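Local coordinates for microbial serine proteinases; subtilisin (Bacillus subtilis, PDB 2GKO), which acts as a cold-adapted subtilisin, a serine protease of the subtilase family that hydrolyses peptide bonds in proteins, at residues 113-116 with 117-121; 146-149 with 150-154; 200-203 with 204-208; 267-271 with 272-276. One frame throughout, in Å; residues are numbered along the deposited sequence.

Interaction 1: 113-116 with 117-121. With CA (calcium ion), chain E.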
loop_
_atom_site.group_PDB
_atom_site.type_symbol
_atom_site.label_atom_id
_atom_site.label_comp_id
_atom_site.label_asym_id
_atom_site.label_seq_id
_atom_site.Cartn_x
_atom_site.Cartn_y
_atom_site.Cartn_z
ATOM N N ASP A 113 4.745 -13.983 13.590
ATOM C CA ASP A 113 4.675 -15.268 12.909
ATOM C C ASP A 113 3.445 -15.358 12.000
ATOM O O ASP A 113 3.515 -15.998 10.960
ATOM C CB ASP A 113 4.830 -16.507 13.811
ATOM C CG ASP A 113 4.049 -16.435 15.081
ATOM O OD1 ASP A 113 2.983 -15.780 15.139
ATOM O OD2 ASP A 113 4.442 -17.040 16.114
ATOM N N ASP A 114 2.344 -14.724 12.395
ATOM C CA ASP A 114 1.153 -14.682 11.547
ATOM C C ASP A 114 1.390 -13.900 10.274
ATOM O O ASP A 114 0.987 -14.332 9.195
ATOM C CB ASP A 114 -0.019 -14.027 12.281
ATOM C CG ASP A 114 -0.511 -14.830 13.453
ATOM O OD1 ASP A 114 -0.133 -16.021 13.594
ATOM O OD2 ASP A 114 -1.321 -14.341 14.269
ATOM N N ILE A 115 2.022 -12.735 10.410
ATOM C CA ILE A 115 2.365 -11.885 9.279
ATOM C C ILE A 115 3.326 -12.617 8.337
ATOM O O ILE A 115 3.173 -12.612 7.113
ATOM C CB ILE A 115 3.000 -10.544 9.765
ATOM C CG1 ILE A 115 1.977 -9.722 10.579
ATOM C CG2 ILE A 115 3.521 -9.728 8.599
ATOM C CD1 ILE A 115 2.595 -8.695 11.496
ATOM N N ALA A 116 4.338 -13.255 8.929
ATOM C CA ALA A 116 5.312 -13.994 8.131
ATOM C C ALA A 116 4.662 -15.162 7.375
ATOM O O ALA A 116 4.963 -15.372 6.218
ATOM C CB ALA A 116 6.461 -14.477 9.021
ATOM N N GLU A 117 3.756 -15.883 8.021
ATOM C CA GLU A 117 3.064 -16.991 7.385
ATOM C C GLU A 117 2.246 -16.495 6.198
ATOM O O GLU A 117 2.218 -17.107 5.136
ATOM C CB GLU A 117 2.177 -17.706 8.393
ATOM C CG GLU A 117 1.464 -18.934 7.854
ATOM C CD GLU A 117 2.392 -20.113 7.572
ATOM O OE1 GLU A 117 3.616 -20.033 7.849
ATOM O OE2 GLU A 117 1.884 -21.117 7.028
ATOM N N ALA A 118 1.595 -15.353 6.375
ATOM C CA ALA A 118 0.796 -14.780 5.292
ATOM C C ALA A 118 1.622 -14.297 4.115
ATOM O O ALA A 118 1.224 -14.479 2.959
ATOM C CB ALA A 118 -0.055 -13.632 5.839
ATOM N N ILE A 119 2.779 -13.696 4.388
ATOM C CA ILE A 119 3.679 -13.256 3.336
ATOM C C ILE A 119 4.135 -14.476 2.546
ATOM O O ILE A 119 4.104 -14.484 1.334
ATOM C CB ILE A 119 4.902 -12.502 3.908
ATOM C CG1 ILE A 119 4.475 -11.189 4.584
ATOM C CG2 ILE A 119 5.884 -12.181 2.794
ATOM C CD1 ILE A 119 5.553 -10.628 5.447
ATOM N N ARG A 120 4.588 -15.511 3.255
ATOM C CA ARG A 120 5.013 -16.720 2.572
ATOM C C ARG A 120 3.887 -17.339 1.761
ATOM O O ARG A 120 4.121 -17.780 0.651
ATOM C CB ARG A 120 5.577 -17.740 3.555
ATOM C CG ARG A 120 6.885 -17.295 4.212
ATOM C CD ARG A 120 7.412 -18.291 5.203
ATOM N NE ARG A 120 7.543 -19.584 4.553
ATOM C CZ ARG A 120 8.625 -20.001 3.888
ATOM N NH1 ARG A 120 8.600 -21.199 3.311
ATOM N NH2 ARG A 120 9.728 -19.236 3.801
ATOM N N HIS A 121 2.689 -17.385 2.324
ATOM C CA HIS A 121 1.546 -17.966 1.634
ATOM C C HIS A 121 1.226 -17.227 0.336
ATOM O O HIS A 121 0.950 -17.845 -0.688
ATOM C CB HIS A 121 0.322 -18.044 2.542
ATOM C CG HIS A 121 -0.834 -18.758 1.910
ATOM N ND1 HIS A 121 -0.763 -20.083 1.519
ATOM C CD2 HIS A 121 -2.056 -18.318 1.524
ATOM C CE1 HIS A 121 -1.912 -20.436 0.964
ATOM N NE2 HIS A 121 -2.712 -19.385 0.957
HETATM CA CA CA E . -0.507 -17.859 15.158
HETATM O O HOH W 1 0.999 -16.441 16.427
HETATM O O HOH W 2 -2.116 -18.231 13.552
HETATM O O HOH W 3 -1.221 -18.917 17.415
#
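Ile119 lays its longer branch back over the carbonyl of Ile115, with Ile119 CG1 3.2 Å from Ile115 O. CG1 stands beside the backbone N of its own residue and anti to the carbonyl carbon (chi1 -65°), which turns the branch toward the preceding helical turn and lets its terminal CD1 meet Ile115 CG2 at 3.9 Å. The two isoleucines cross obliquely on one side of the helix. The same carbonyl accepts Ile119 N, and the next bond along, Arg120 N to Ala116 O at 3.0 Å, is almost straight (173°). There the methylenes of Arg120 follow the pattern of Ile119, with Arg120 CG 3.4 Å from Ala116 O.

The start of the helix carries a calcium ion. Asp114 OD1 binds it directly at 2.4 Å, while Asp113 takes part through a water that is itself a calcium ligand and donates to Asp113 OD1 at 2.5 Å. One carboxylate is thus in the first shell and its neighbour in the second, where it probably helps to orient the bound water.

Farther along, Ile115 and Ile119 both touch Met137 of strand 133-137, while Ile115 meets Ile148 and Ile119 meets Ala151 of helix 146-157. Ala118 and Ile119 also touch Leu33 of strand 29-34. This is the apolar face of a helix packed on the largely parallel central sheet, as expected of the alpha/beta subtilase fold.

Interaction 2: 146-149 with 150-154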
loop_
_atom_site.group_PDB
_atom_site.type_symbol
_atom_site.label_atom_id
_atom_site.label_comp_id
_atom_site.label_asym_id
_atom_site.label_seq_id
_atom_site.Cartn_x
_atom_site.Cartn_y
_atom_site.Cartn_z
ATOM N N SER A 146 13.025 -10.891 12.233
ATOM C CA SER A 146 13.617 -11.768 11.223
ATOM C C SER A 146 12.558 -12.666 10.563
ATOM O O SER A 146 12.706 -12.999 9.397
ATOM C CB SER A 146 14.753 -12.624 11.815
ATOM O OG SER A 146 14.263 -13.393 12.875
ATOM N N LEU A 147 11.501 -13.045 11.277
ATOM C CA LEU A 147 10.433 -13.850 10.672
ATOM C C LEU A 147 9.822 -13.080 9.499
ATOM O O LEU A 147 9.652 -13.624 8.414
ATOM C CB LEU A 147 9.354 -14.190 11.707
ATOM C CG LEU A 147 9.737 -15.190 12.791
ATOM C CD1 LEU A 147 8.657 -15.266 13.850
ATOM C CD2 LEU A 147 9.975 -16.566 12.158
ATOM N N ILE A 148 9.517 -11.803 9.730
ATOM C CA ILE A 148 8.877 -10.997 8.698
ATOM C C ILE A 148 9.867 -10.689 7.575
ATOM O O ILE A 148 9.572 -10.809 6.382
ATOM C CB ILE A 148 8.293 -9.716 9.301
ATOM C CG1 ILE A 148 7.081 -10.065 10.173
ATOM C CG2 ILE A 148 7.903 -8.734 8.185
ATOM C CD1 ILE A 148 6.611 -8.944 11.054
ATOM N N THR A 149 11.070 -10.273 7.944
ATOM C CA THR A 149 12.120 -10.021 6.954
ATOM C C THR A 149 12.370 -11.205 6.014
ATOM O O THR A 149 12.398 -11.055 4.786
ATOM C CB THR A 149 13.419 -9.669 7.674
ATOM O OG1 THR A 149 13.302 -8.380 8.286
ATOM C CG2 THR A 149 14.560 -9.529 6.692
ATOM N N ASN A 150 12.534 -12.390 6.594
ATOM C CA ASN A 150 12.819 -13.584 5.799
ATOM C C ASN A 150 11.658 -13.956 4.887
ATOM O O ASN A 150 11.867 -14.399 3.754
ATOM C CB ASN A 150 13.195 -14.751 6.691
ATOM C CG ASN A 150 14.555 -14.558 7.360
ATOM O OD1 ASN A 150 15.302 -13.645 7.004
ATOM N ND2 ASN A 150 14.860 -15.404 8.347
ATOM N N ALA A 151 10.440 -13.736 5.384
ATOM C CA ALA A 151 9.228 -13.977 4.609
ATOM C C ALA A 151 9.154 -13.012 3.434
ATOM O O ALA A 151 8.863 -13.420 2.317
ATOM C CB ALA A 151 8.006 -13.863 5.497
ATOM N N VAL A 152 9.468 -11.737 3.670
ATOM C CA VAL A 152 9.512 -10.729 2.603
ATOM C C VAL A 152 10.499 -11.120 1.518
ATOM O O VAL A 152 10.186 -11.071 0.331
ATOM C CB VAL A 152 9.828 -9.316 3.155
ATOM C CG1 VAL A 152 10.219 -8.335 2.063
ATOM C CG2 VAL A 152 8.633 -8.782 3.946
ATOM N N ASP A 153 11.692 -11.526 1.938
ATOM C CA ASP A 153 12.710 -11.925 0.985
ATOM C C ASP A 153 12.283 -13.158 0.184
ATOM O O ASP A 153 12.512 -13.217 -1.022
ATOM C CB ASP A 153 14.034 -12.195 1.716
ATOM C CG ASP A 153 14.623 -10.936 2.362
ATOM O OD1 ASP A 153 14.361 -9.819 1.858
ATOM O OD2 ASP A 153 15.378 -11.007 3.376
ATOM N N TYR A 154 11.671 -14.119 0.859
ATOM C CA TYR A 154 11.151 -15.335 0.238
ATOM C C TYR A 154 10.130 -15.001 -0.844
ATOM O O TYR A 154 10.216 -15.466 -1.984
ATOM C CB TYR A 154 10.528 -16.191 1.323
ATOM C CG TYR A 154 9.822 -17.451 0.877
ATOM C CD1 TYR A 154 10.514 -18.640 0.704
ATOM C CD2 TYR A 154 8.437 -17.463 0.684
ATOM C CE1 TYR A 154 9.862 -19.794 0.319
ATOM C CE2 TYR A 154 7.767 -18.625 0.318
ATOM C CZ TYR A 154 8.488 -19.782 0.127
ATOM O OH TYR A 154 7.847 -20.935 -0.235
#
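Thr149 and Asp153, one helical turn apart, lie side by side and point the same way, with the methyl carbon Thr149 CG2 3.7 Å from Asp153 OD2. Backbone bonds of the alpha-helical i to i+4 kind underlie this pairing: Asn150 N to Ser146 O, Ala151 N to Leu147 O, Val152 N to Ile148 O at 2.9 Å, and Asp153 N to Thr149 O.

The apolar contacts fall on another side of the helix. Val152 turns CG2 beside its own backbone N, bringing that methyl to 3.3 Å from Ile148 O and to a looser 4.3 Å from Ile148 CG2. Ala151 sets its CB against the carbonyl oxygens of Leu147 and Ile148, and beyond it stand Ile119 and Arg120 of helix 112-129.

Among the polar groups, the Asn150 amide folds back over the preceding turn, with CG 3.2 Å from Ser146 O, though its ND2 makes no hydrogen bond there. Asp153 OD2 likewise sits 3.3 Å from Thr149 O, two acceptors that cannot bond each other. The firm partners lie elsewhere: Thr149 OG1 bonds to Glu144 OE2 and Ser145 O, and Asp153 OD1 accepts from Asn184 ND2. A leucine in place of this aspartate would probably leave Asn184 ND2 without this acceptor and the helix without that link to the loop.

Between Thr149 and Asp153, then, the side chains meet only by van der Waals contact; the backbone bond joins the two residues, while their polar ends reach Glu144 and Ser145 just ahead of the helix and Asn184 in a loop.

Interaction 3: 200-203 with 204-208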
loop_
_atom_site.group_PDB
_atom_site.type_symbol
_atom_site.label_atom_id
_atom_site.label_comp_id
_atom_site.label_asym_id
_atom_site.label_seq_id
_atom_site.Cartn_x
_atom_site.Cartn_y
_atom_site.Cartn_z
ATOM N N TYR A 200 2.856 18.460 -3.833
ATOM C CA TYR A 200 2.266 17.976 -2.598
ATOM C C TYR A 200 3.338 17.911 -1.510
ATOM O O TYR A 200 4.527 17.719 -1.783
ATOM C CB TYR A 200 1.628 16.605 -2.821
ATOM C CG TYR A 200 0.333 16.709 -3.577
ATOM C CD1 TYR A 200 -0.816 17.146 -2.948
ATOM C CD2 TYR A 200 0.269 16.403 -4.928
ATOM C CE1 TYR A 200 -2.007 17.246 -3.625
ATOM C CE2 TYR A 200 -0.920 16.506 -5.615
ATOM C CZ TYR A 200 -2.047 16.930 -4.976
ATOM O OH TYR A 200 -3.248 17.042 -5.657
ATOM N N ARG A 201 2.893 18.049 -0.264
ATOM C CA ARG A 201 3.796 18.141 0.874
ATOM C C ARG A 201 3.760 16.812 1.639
ATOM O O ARG A 201 2.699 16.240 1.820
ATOM C CB ARG A 201 3.344 19.272 1.776
ATOM C CG ARG A 201 4.210 19.511 2.986
ATOM C CD ARG A 201 3.764 20.684 3.801
ATOM N NE ARG A 201 4.712 21.006 4.867
ATOM C CZ ARG A 201 4.738 20.448 6.070
ATOM N NH1 ARG A 201 3.860 19.514 6.429
ATOM N NH2 ARG A 201 5.681 20.817 6.915
ATOM N N VAL A 202 4.924 16.352 2.080
ATOM C CA VAL A 202 5.000 15.177 2.953
ATOM C C VAL A 202 4.441 15.577 4.311
ATOM O O VAL A 202 4.806 16.616 4.856
ATOM C CB VAL A 202 6.434 14.669 3.148
ATOM C CG1 VAL A 202 6.430 13.407 4.026
ATOM C CG2 VAL A 202 7.105 14.362 1.802
ATOM N N ALA A 203 3.577 14.727 4.871
ATOM C CA ALA A 203 3.047 14.964 6.192
ATOM C C ALA A 203 4.143 14.831 7.246
ATOM O O ALA A 203 4.984 13.969 7.151
ATOM C CB ALA A 203 1.884 14.014 6.456
ATOM N N ASP A 204 4.116 15.707 8.247
ATOM C CA ASP A 204 5.095 15.682 9.331
ATOM C C ASP A 204 5.178 14.308 10.008
ATOM O O ASP A 204 6.249 13.892 10.393
ATOM C CB ASP A 204 4.773 16.718 10.415
ATOM C CG ASP A 204 4.882 18.145 9.943
ATOM O OD1 ASP A 204 5.323 18.407 8.794
ATOM O OD2 ASP A 204 4.543 19.073 10.705
ATOM N N PHE A 205 4.056 13.593 10.138
ATOM C CA PHE A 205 4.078 12.284 10.814
ATOM C C PHE A 205 4.806 11.182 10.064
ATOM O O PHE A 205 5.165 10.166 10.640
ATOM C CB PHE A 205 2.664 11.812 11.196
ATOM C CG PHE A 205 1.802 11.417 10.026
ATOM C CD1 PHE A 205 2.014 10.198 9.385
ATOM C CD2 PHE A 205 0.794 12.241 9.569
ATOM C CE1 PHE A 205 1.241 9.822 8.285
ATOM C CE2 PHE A 205 -0.005 11.861 8.473
ATOM C CZ PHE A 205 0.235 10.654 7.833
ATOM N N SER A 206 4.995 11.358 8.769
ATOM C CA SER A 206 5.516 10.283 7.951
ATOM C C SER A 206 6.982 9.982 8.315
ATOM O O SER A 206 7.790 10.897 8.435
ATOM C CB SER A 206 5.378 10.704 6.476
ATOM O OG SER A 206 5.656 9.645 5.595
ATOM N N SER A 207 7.315 8.707 8.509
ATOM C CA SER A 207 8.664 8.319 8.903
ATOM C C SER A 207 9.652 8.644 7.792
ATOM O O SER A 207 9.395 8.383 6.606
ATOM C CB SER A 207 8.723 6.835 9.223
ATOM O OG SER A 207 8.060 6.551 10.455
ATOM N N ARG A 208 10.782 9.199 8.200
ATOM C CA ARG A 208 11.875 9.565 7.288
ATOM C C ARG A 208 12.937 8.497 7.199
ATOM O O ARG A 208 13.224 7.771 8.150
ATOM C CB ARG A 208 12.536 10.876 7.750
ATOM C CG ARG A 208 11.952 12.116 7.171
ATOM C CD ARG A 208 10.470 12.345 7.487
ATOM N NE ARG A 208 10.038 13.633 6.943
ATOM C CZ ARG A 208 8.802 14.111 6.947
ATOM N NH1 ARG A 208 7.804 13.439 7.483
ATOM N NH2 ARG A 208 8.557 15.298 6.416
HETATM O O HOH W 4 6.565 17.348 6.763
#
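Ala203 opens a type I beta turn that ends at Ser206, and its carbonyl oxygen is held twice: Ser206 N closes the turn at 3.1 Å to Ala203 O, and Arg208 NH1 reaches the same Ala203 O at 2.9 Å. The two donors arrive from opposite faces of the carbonyl plane. Arg208 NH1 also donates to Ser206 O at 2.7 Å, so one nitrogen clasps both ends of the turn, with both acceptors close to the guanidinium plane. Over one face of that guanidinium lies the methyl Val202 CG1. Phe205, with CG between its backbone N and carbonyl carbon (chi1 70°), is folded back so that its ring carbon CE2 comes 3.5 Å from Ala203 CB in an oblique approach.

Ahead of the turn, Arg201, extended from CG to NE, presents NH1 and NH2 end-on to a single oxygen of Asp204, OD1, with guanidinium and carboxylate planes 66° apart. Glu192, on the adjacent strand 186-192, forms a second salt bridge to Arg201 NH1, and Gln196 accepts from its NE. Ser206 OG bonds Ala190 N of the same strand, tying the turn to the sheet, while Phe205 touches Asn168 and Thr248, two residues that line the pocket holding phenylmethanesulfonic acid.

A water joins the parts: it donates to Val202 O and to Asp204 OD1 (2.6 Å) and accepts from Arg208 NH2 at 2.9 Å.

Interaction 4: 267-271 with 272-276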
loop_
_atom_site.group_PDB
_atom_site.type_symbol
_atom_site.label_atom_id
_atom_site.label_comp_id
_atom_site.label_asym_id
_atom_site.label_seq_id
_atom_site.Cartn_x
_atom_site.Cartn_y
_atom_site.Cartn_z
ATOM N N PRO A 267 1.536 -7.648 -18.098
ATOM C CA PRO A 267 1.347 -8.801 -17.189
ATOM C C PRO A 267 2.496 -9.823 -17.092
ATOM O O PRO A 267 2.468 -10.641 -16.159
ATOM C CB PRO A 267 0.080 -9.473 -17.724
ATOM C CG PRO A 267 -0.050 -9.006 -19.132
ATOM C CD PRO A 267 0.517 -7.619 -19.163
ATOM N N ALA A 268 3.453 -9.791 -18.021
ATOM C CA ALA A 268 4.607 -10.673 -17.980
ATOM C C ALA A 268 5.847 -10.015 -17.356
ATOM O O ALA A 268 6.859 -10.687 -17.149
ATOM C CB ALA A 268 4.935 -11.163 -19.374
ATOM N N ALA A 269 5.770 -8.712 -17.068
ATOM C CA ALA A 269 6.800 -8.015 -16.285
ATOM C C ALA A 269 7.016 -8.692 -14.926
ATOM O O ALA A 269 6.109 -9.312 -14.398
ATOM C CB ALA A 269 6.412 -6.553 -16.095
ATOM N N SER A 270 8.228 -8.584 -14.384
ATOM C CA SER A 270 8.559 -9.106 -13.062
ATOM C C SER A 270 8.225 -8.060 -12.016
ATOM O O SER A 270 7.990 -6.903 -12.352
ATOM C CB SER A 270 10.046 -9.389 -12.943
ATOM O OG SER A 270 10.775 -8.176 -13.080
ATOM N N ASN A 271 8.216 -8.467 -10.751
ATOM C CA ASN A 271 8.127 -7.508 -9.649
ATOM C C ASN A 271 9.194 -6.421 -9.742
ATOM O O ASN A 271 8.940 -5.257 -9.455
ATOM C CB ASN A 271 8.186 -8.183 -8.264
ATOM C CG ASN A 271 9.366 -9.145 -8.077
ATOM O OD1 ASN A 271 10.028 -9.583 -9.040
ATOM N ND2 ASN A 271 9.615 -9.513 -6.818
ATOM N N VAL A 272 10.401 -6.815 -10.126
ATOM C CA VAL A 272 11.521 -5.874 -10.217
ATOM C C VAL A 272 11.260 -4.824 -11.307
ATOM O O VAL A 272 11.520 -3.628 -11.106
ATOM C CB VAL A 272 12.872 -6.636 -10.414
ATOM C CG1 VAL A 272 14.025 -5.667 -10.559
ATOM C CG2 VAL A 272 13.128 -7.623 -9.257
ATOM N N ASP A 273 10.725 -5.257 -12.455
ATOM C CA ASP A 273 10.318 -4.342 -13.520
ATOM C C ASP A 273 9.274 -3.320 -13.088
ATOM O O ASP A 273 9.377 -2.145 -13.405
ATOM C CB ASP A 273 9.712 -5.098 -14.703
ATOM C CG ASP A 273 10.693 -6.022 -15.403
ATOM O OD1 ASP A 273 11.935 -5.769 -15.409
ATOM O OD2 ASP A 273 10.275 -7.045 -15.987
ATOM N N VAL A 274 8.254 -3.776 -12.364
ATOM C CA VAL A 274 7.163 -2.909 -11.959
ATOM C C VAL A 274 7.652 -1.935 -10.898
ATOM O O VAL A 274 7.296 -0.771 -10.932
ATOM C CB VAL A 274 5.947 -3.728 -11.452
ATOM C CG1 VAL A 274 4.862 -2.810 -10.878
ATOM C CG2 VAL A 274 5.410 -4.607 -12.580
ATOM N N ARG A 275 8.488 -2.430 -9.993
ATOM C CA ARG A 275 9.120 -1.604 -8.973
ATOM C C ARG A 275 9.955 -0.503 -9.625
ATOM O O ARG A 275 9.945 0.631 -9.182
ATOM C CB ARG A 275 10.000 -2.475 -8.093
ATOM C CG ARG A 275 10.624 -1.732 -6.937
ATOM C CD ARG A 275 11.447 -2.599 -6.066
ATOM N NE ARG A 275 11.848 -1.895 -4.844
ATOM C CZ ARG A 275 12.559 -2.440 -3.866
ATOM N NH1 ARG A 275 12.930 -3.711 -3.905
ATOM N NH2 ARG A 275 12.829 -1.721 -2.781
ATOM N N GLY A 276 10.678 -0.864 -10.678
ATOM C CA GLY A 276 11.476 0.088 -11.421
ATOM C C GLY A 276 10.630 1.134 -12.111
ATOM O O GLY A 276 11.020 2.301 -12.174
#
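Val272 sets its CB 3.7 Å from Ser270 OG, and its backbone N makes a weak bond to Asn271 OD1 of the residue before. The amide end of Asn271 is held more firmly elsewhere: its ND2 donates to Val160 O and Tyr156 O.

Asp273 comes next and is the centre of the contact. Its backbone N donates to Ser270 OG at 3.0 Å; the serine hydroxyl stands between its own N and carbonyl carbon (chi1 63°), which points it at that N-H. In return Ser270 N donates to Asp273 OD2 at 3.0 Å, nearly straight (175°), meeting the oxygen from above the carboxylate plane. With an alanine in place of the serine, Asp273 N is likely to lose its capping acceptor and the first turn to be held less firmly.

Val274 bonds through N to Ser270 O and brings CG2 to 4.1 Å from Ala269 CB, on the side where Leu161 and Trp263 lie. Arg275 N then donates to Asn271 O at 2.9 Å, while its extended side chain leads off to a salt bridge with Glu225. The reciprocal serine and aspartate bonds form a capping box, with Ser270 as N-cap of helix 271-283.

Interactions 1 and 2 form one packing unit: their centres are 9 Å apart, Ile119 CG2 lies 3.3 Å from Ala151 O, and Arg120 makes a cation-pi contact with Tyr154. Interaction 4 does not touch interaction 2, their nearest atoms being about 7 Å apart, yet Asn271 and Arg275 both bond Tyr156, which continues the helix of 146-154. Interaction 3 stands alone, its centre about 27 Å from those of interactions 2 and 4. The Phe205 side chain is about 6 Å from the bound phenylmethanesulfonic acid, and that of Ile115 about 11 Å. A sodium ion lies about 8 Å from the Val152 side chain and about 5 Å from that of Arg275.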